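Local coordinates for protein chromosome-partitioning ATPase Soj (Thermus thermophilus, PDB 1WCV) that hydrolyses ATP and, in its ATP-bound state, cooperatively binds double-stranded DNA as nucleoprotein filaments, probably to partition chromosomes, at residues V141-L155 and Q188-K200. Numbering follows the deposited sequence.
Sequences VQAEYYALEGVAGLL and QVEAQLRAHFGEK
Phe197 and Leu148 interlock as knobs into holes where segments 146-155 and 188-197 of two helices pack in this ParA-family P-loop ATPase, their axes 10.0 Å apart at closest approach and inclined by 32°. The tight part surrounds the flat Phe197 ring, in the hole formed by Leu148, Val151, Ala152 and Leu155. Val151, with CG1 anti to its backbone nitrogen (chi1 169°), lays that methyl over one ring face in a CH-pi contact, 3.8 Å from the centroid, with His196 CD2 over the opposite face. Ile174 of edge strand 170-177 touches both Val151 and Phe197, anchoring them on the central sheet. Leu148 uses both branches: CD2 meets Leu193 CD2 at 3.7 Å, and CD1 rests on the aliphatic CG of Gln192, whose amide end suits the partly exposed margin. Short, branched Val189 fits against the loop between strand and helix, CG1 3.5 Å from Glu144 O. Toward solvent the contact loosens: the exposed Tyr145 ring slants past Val189, CD1 3.7 Å from CG2, and its OH stays 4.1 Å from Gln188 OE1. At the other end, Lys200, bent at chi3 (-67°), meets Leu155 tip to tip, NZ in van der Waals contact 3.4 Å from CD1.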
loop_
_atom_site.group_PDB
_atom_site.type_symbol
_atom_site.label_atom_id
_atom_site.label_comp_id
_atom_site.label_asym_id
_atom_site.label_seq_id
_atom_site.Cartn_x
_atom_site.Cartn_y
_atom_site.Cartn_z
ATOM N N VAL A 141 11.780 8.568 3.729
ATOM C CA VAL A 141 11.827 9.304 4.978
ATOM C C VAL A 141 11.399 8.394 6.109
ATOM O O VAL A 141 10.764 7.374 5.877
ATOM C CB VAL A 141 10.887 10.538 4.958
ATOM C CG1 VAL A 141 11.194 11.410 3.758
ATOM C CG2 VAL A 141 9.434 10.094 4.924
ATOM N N GLN A 142 11.781 8.748 7.330
ATOM C CA GLN A 142 11.379 7.961 8.483
ATOM C C GLN A 142 10.088 8.549 9.001
ATOM O O GLN A 142 9.811 9.731 8.798
ATOM C CB GLN A 142 12.445 7.995 9.575
ATOM C CG GLN A 142 13.701 7.215 9.238
ATOM C CD GLN A 142 14.637 7.108 10.428
ATOM O OE1 GLN A 142 14.265 6.584 11.479
ATOM N NE2 GLN A 142 15.859 7.610 10.270
ATOM N N ALA A 143 9.291 7.721 9.663
ATOM C CA ALA A 143 8.014 8.168 10.194
ATOM C C ALA A 143 8.189 8.995 11.464
ATOM O O ALA A 143 7.779 8.583 12.551
ATOM C CB ALA A 143 7.115 6.963 10.463
ATOM N N GLU A 144 8.799 10.168 11.309
ATOM C CA GLU A 144 9.039 11.092 12.417
ATOM C C GLU A 144 8.490 12.441 11.984
ATOM O O GLU A 144 8.477 12.748 10.793
ATOM C CB GLU A 144 10.538 11.222 12.688
ATOM C CG GLU A 144 11.234 9.933 13.076
ATOM C CD GLU A 144 12.742 10.105 13.169
ATOM O OE1 GLU A 144 13.426 9.157 13.609
ATOM O OE2 GLU A 144 13.243 11.189 12.799
ATOM N N TYR A 145 8.055 13.258 12.935
ATOM C CA TYR A 145 7.490 14.556 12.585
ATOM C C TYR A 145 8.394 15.474 11.762
ATOM O O TYR A 145 7.896 16.296 10.989
ATOM C CB TYR A 145 7.007 15.299 13.838
ATOM C CG TYR A 145 5.500 15.365 13.916
ATOM C CD1 TYR A 145 4.754 14.267 14.355
ATOM C CD2 TYR A 145 4.809 16.498 13.478
ATOM C CE1 TYR A 145 3.357 14.294 14.351
ATOM C CE2 TYR A 145 3.411 16.534 13.468
ATOM C CZ TYR A 145 2.693 15.428 13.904
ATOM O OH TYR A 145 1.318 15.453 13.887
ATOM N N TYR A 146 9.710 15.344 11.906
ATOM C CA TYR A 146 10.590 16.210 11.133
ATOM C C TYR A 146 10.433 15.970 9.637
ATOM O O TYR A 146 10.732 16.847 8.828
ATOM C CB TYR A 146 12.063 16.015 11.507
ATOM C CG TYR A 146 12.952 16.911 10.674
ATOM C CD1 TYR A 146 13.449 16.480 9.441
ATOM C CD2 TYR A 146 13.171 18.238 11.042
ATOM C CE1 TYR A 146 14.125 17.355 8.590
ATOM C CE2 TYR A 146 13.843 19.119 10.200
ATOM C CZ TYR A 146 14.313 18.671 8.972
ATOM O OH TYR A 146 14.928 19.551 8.108
ATOM N N ALA A 147 9.954 14.788 9.268
ATOM C CA ALA A 147 9.806 14.463 7.855
ATOM C C ALA A 147 8.928 15.461 7.121
ATOM O O ALA A 147 9.100 15.674 5.922
ATOM C CB ALA A 147 9.250 13.042 7.692
ATOM N N LEU A 148 7.984 16.071 7.830
ATOM C CA LEU A 148 7.098 17.047 7.209
ATOM C C LEU A 148 7.896 18.202 6.616
ATOM O O LEU A 148 7.695 18.560 5.458
ATOM C CB LEU A 148 6.087 17.588 8.227
ATOM C CG LEU A 148 4.979 16.627 8.661
ATOM C CD1 LEU A 148 4.226 17.225 9.836
ATOM C CD2 LEU A 148 4.035 16.357 7.493
ATOM N N GLU A 149 8.797 18.783 7.409
ATOM C CA GLU A 149 9.615 19.888 6.919
ATOM C C GLU A 149 10.767 19.386 6.047
ATOM O O GLU A 149 11.154 20.047 5.084
ATOM C CB GLU A 149 10.164 20.721 8.085
ATOM C CG GLU A 149 10.733 19.919 9.239
ATOM C CD GLU A 149 9.744 19.730 10.381
ATOM O OE1 GLU A 149 8.769 18.960 10.220
ATOM O OE2 GLU A 149 9.946 20.361 11.445
ATOM N N GLY A 150 11.305 18.216 6.378
ATOM C CA GLY A 150 12.394 17.652 5.596
ATOM C C GLY A 150 11.965 17.398 4.163
ATOM O O GLY A 150 12.696 17.694 3.216
ATOM N N VAL A 151 10.776 16.835 4.001
ATOM C CA VAL A 151 10.264 16.566 2.668
ATOM C C VAL A 151 9.973 17.880 1.950
ATOM O O VAL A 151 10.319 18.040 0.785
ATOM C CB VAL A 151 8.979 15.711 2.718
ATOM C CG1 VAL A 151 8.318 15.676 1.348
ATOM C CG2 VAL A 151 9.328 14.301 3.160
ATOM N N ALA A 152 9.345 18.824 2.645
ATOM C CA ALA A 152 9.025 20.108 2.026
ATOM C C ALA A 152 10.290 20.752 1.459
ATOM O O ALA A 152 10.279 21.311 0.360
ATOM C CB ALA A 152 8.370 21.037 3.052
ATOM N N GLY A 153 11.378 20.668 2.213
ATOM C CA GLY A 153 12.625 21.251 1.751
ATOM C C GLY A 153 13.113 20.565 0.490
ATOM O O GLY A 153 13.462 21.221 -0.496
ATOM N N LEU A 154 13.136 19.237 0.509
ATOM C CA LEU A 154 13.599 18.508 -0.662
ATOM C C LEU A 154 12.731 18.770 -1.894
ATOM O O LEU A 154 13.248 18.888 -3.012
ATOM C CB LEU A 154 13.660 17.011 -0.364
ATOM C CG LEU A 154 14.287 16.160 -1.477
ATOM C CD1 LEU A 154 15.584 16.802 -1.957
ATOM C CD2 LEU A 154 14.546 14.761 -0.962
ATOM N N LEU A 155 11.418 18.871 -1.708
ATOM C CA LEU A 155 10.548 19.134 -2.852
ATOM C C LEU A 155 10.816 20.514 -3.444
ATOM O O LEU A 155 10.725 20.709 -4.657
ATOM C CB LEU A 155 9.072 18.994 -2.464
ATOM C CG LEU A 155 8.681 17.586 -1.996
ATOM C CD1 LEU A 155 7.162 17.456 -1.942
ATOM C CD2 LEU A 155 9.263 16.548 -2.957
ATOM N N GLN A 188 0.132 8.237 13.340
ATOM C CA GLN A 188 -0.155 9.665 13.304
ATOM C C GLN A 188 0.751 10.431 12.340
ATOM O O GLN A 188 0.295 11.303 11.602
ATOM C CB GLN A 188 -0.048 10.252 14.717
ATOM C CG GLN A 188 -0.434 11.716 14.785
ATOM C CD GLN A 188 -1.788 11.978 14.156
ATOM O OE1 GLN A 188 -2.010 13.033 13.559
ATOM N NE2 GLN A 188 -2.705 11.022 14.290
ATOM N N VAL A 189 2.036 10.105 12.332
ATOM C CA VAL A 189 2.943 10.793 11.428
ATOM C C VAL A 189 2.620 10.458 9.972
ATOM O O VAL A 189 2.639 11.336 9.111
ATOM C CB VAL A 189 4.409 10.433 11.716
ATOM C CG1 VAL A 189 5.323 11.155 10.726
ATOM C CG2 VAL A 189 4.759 10.823 13.142
ATOM N N GLU A 190 2.333 9.191 9.689
ATOM C CA GLU A 190 2.006 8.799 8.318
ATOM C C GLU A 190 0.765 9.546 7.852
ATOM O O GLU A 190 0.726 10.090 6.743
ATOM C CB GLU A 190 1.739 7.294 8.217
ATOM C CG GLU A 190 1.472 6.834 6.783
ATOM C CD GLU A 190 1.137 5.358 6.689
ATOM O OE1 GLU A 190 1.641 4.583 7.527
ATOM O OE2 GLU A 190 0.388 4.973 5.768
ATOM N N ALA A 191 -0.250 9.560 8.712
ATOM C CA ALA A 191 -1.505 10.234 8.400
ATOM C C ALA A 191 -1.255 11.691 8.048
ATOM O O ALA A 191 -1.844 12.221 7.102
ATOM C CB ALA A 191 -2.469 10.129 9.586
ATOM N N GLN A 192 -0.371 12.338 8.802
ATOM C CA GLN A 192 -0.061 13.737 8.539
ATOM C C GLN A 192 0.733 13.889 7.238
ATOM O O GLN A 192 0.546 14.851 6.499
ATOM C CB GLN A 192 0.690 14.347 9.730
ATOM C CG GLN A 192 0.958 15.829 9.599
ATOM C CD GLN A 192 -0.282 16.613 9.202
ATOM O OE1 GLN A 192 -1.387 16.327 9.667
ATOM N NE2 GLN A 192 -0.102 17.618 8.348
ATOM N N LEU A 193 1.614 12.942 6.938
ATOM C CA LEU A 193 2.358 13.025 5.684
ATOM C C LEU A 193 1.390 12.913 4.504
ATOM O O LEU A 193 1.524 13.626 3.516
ATOM C CB LEU A 193 3.419 11.923 5.602
ATOM C CG LEU A 193 4.666 12.212 6.448
ATOM C CD1 LEU A 193 5.539 10.973 6.557
ATOM C CD2 LEU A 193 5.436 13.364 5.818
ATOM N N ARG A 194 0.409 12.022 4.615
ATOM C CA ARG A 194 -0.568 11.852 3.547
ATOM C C ARG A 194 -1.513 13.043 3.464
ATOM O O ARG A 194 -1.910 13.445 2.379
ATOM C CB ARG A 194 -1.366 10.560 3.744
ATOM C CG ARG A 194 -0.519 9.312 3.574
ATOM C CD ARG A 194 -1.361 8.059 3.588
ATOM N NE ARG A 194 -0.516 6.877 3.703
ATOM C CZ ARG A 194 0.233 6.384 2.723
ATOM N NH1 ARG A 194 0.244 6.950 1.525
ATOM N NH2 ARG A 194 1.013 5.344 2.964
ATOM N N ALA A 195 -1.860 13.614 4.612
ATOM C CA ALA A 195 -2.733 14.776 4.623
ATOM C C ALA A 195 -2.038 15.958 3.952
ATOM O O ALA A 195 -2.657 16.713 3.211
ATOM C CB ALA A 195 -3.109 15.142 6.061
ATOM N N HIS A 196 -0.742 16.113 4.204
ATOM C CA HIS A 196 -0.004 17.230 3.629
ATOM C C HIS A 196 0.530 17.013 2.210
ATOM O O HIS A 196 0.538 17.944 1.406
ATOM C CB HIS A 196 1.156 17.621 4.553
ATOM C CG HIS A 196 1.786 18.930 4.201
ATOM N ND1 HIS A 196 1.072 20.107 4.154
ATOM C CD2 HIS A 196 3.057 19.247 3.860
ATOM C CE1 HIS A 196 1.874 21.094 3.797
ATOM N NE2 HIS A 196 3.085 20.599 3.612
ATOM N N PHE A 197 0.963 15.794 1.889
ATOM C CA PHE A 197 1.510 15.527 0.558
ATOM C C PHE A 197 0.623 14.673 -0.350
ATOM O O PHE A 197 0.923 14.479 -1.528
ATOM C CB PHE A 197 2.902 14.907 0.707
ATOM C CG PHE A 197 3.891 15.829 1.370
ATOM C CD1 PHE A 197 4.305 16.990 0.727
ATOM C CD2 PHE A 197 4.366 15.567 2.650
ATOM C CE1 PHE A 197 5.173 17.879 1.346
ATOM C CE2 PHE A 197 5.242 16.457 3.283
ATOM C CZ PHE A 197 5.643 17.611 2.628
ATOM N N GLY A 198 -0.476 14.179 0.205
ATOM C CA GLY A 198 -1.421 13.391 -0.566
ATOM C C GLY A 198 -0.921 12.199 -1.364
ATOM O O GLY A 198 -0.192 11.354 -0.852
ATOM N N GLU A 199 -1.326 12.147 -2.631
ATOM C CA GLU A 199 -0.979 11.052 -3.533
ATOM C C GLU A 199 0.516 10.874 -3.756
ATOM O O GLU A 199 0.951 9.842 -4.259
ATOM C CB GLU A 199 -1.684 11.247 -4.885
ATOM C CG GLU A 199 -1.259 12.510 -5.627
ATOM C CD GLU A 199 -2.009 12.709 -6.934
ATOM O OE1 GLU A 199 -3.244 12.908 -6.892
ATOM O OE2 GLU A 199 -1.364 12.671 -8.006
ATOM N N LYS A 200 1.299 11.883 -3.394
ATOM C CA LYS A 200 2.739 11.795 -3.564
ATOM C C LYS A 200 3.352 10.719 -2.677
ATOM O O LYS A 200 4.430 10.209 -2.968
ATOM C CB LYS A 200 3.386 13.147 -3.259
ATOM C CG LYS A 200 2.966 14.248 -4.219
ATOM C CD LYS A 200 3.651 15.558 -3.902
ATOM C CE LYS A 200 3.190 16.118 -2.573
ATOM N NZ LYS A 200 3.798 17.448 -2.304
#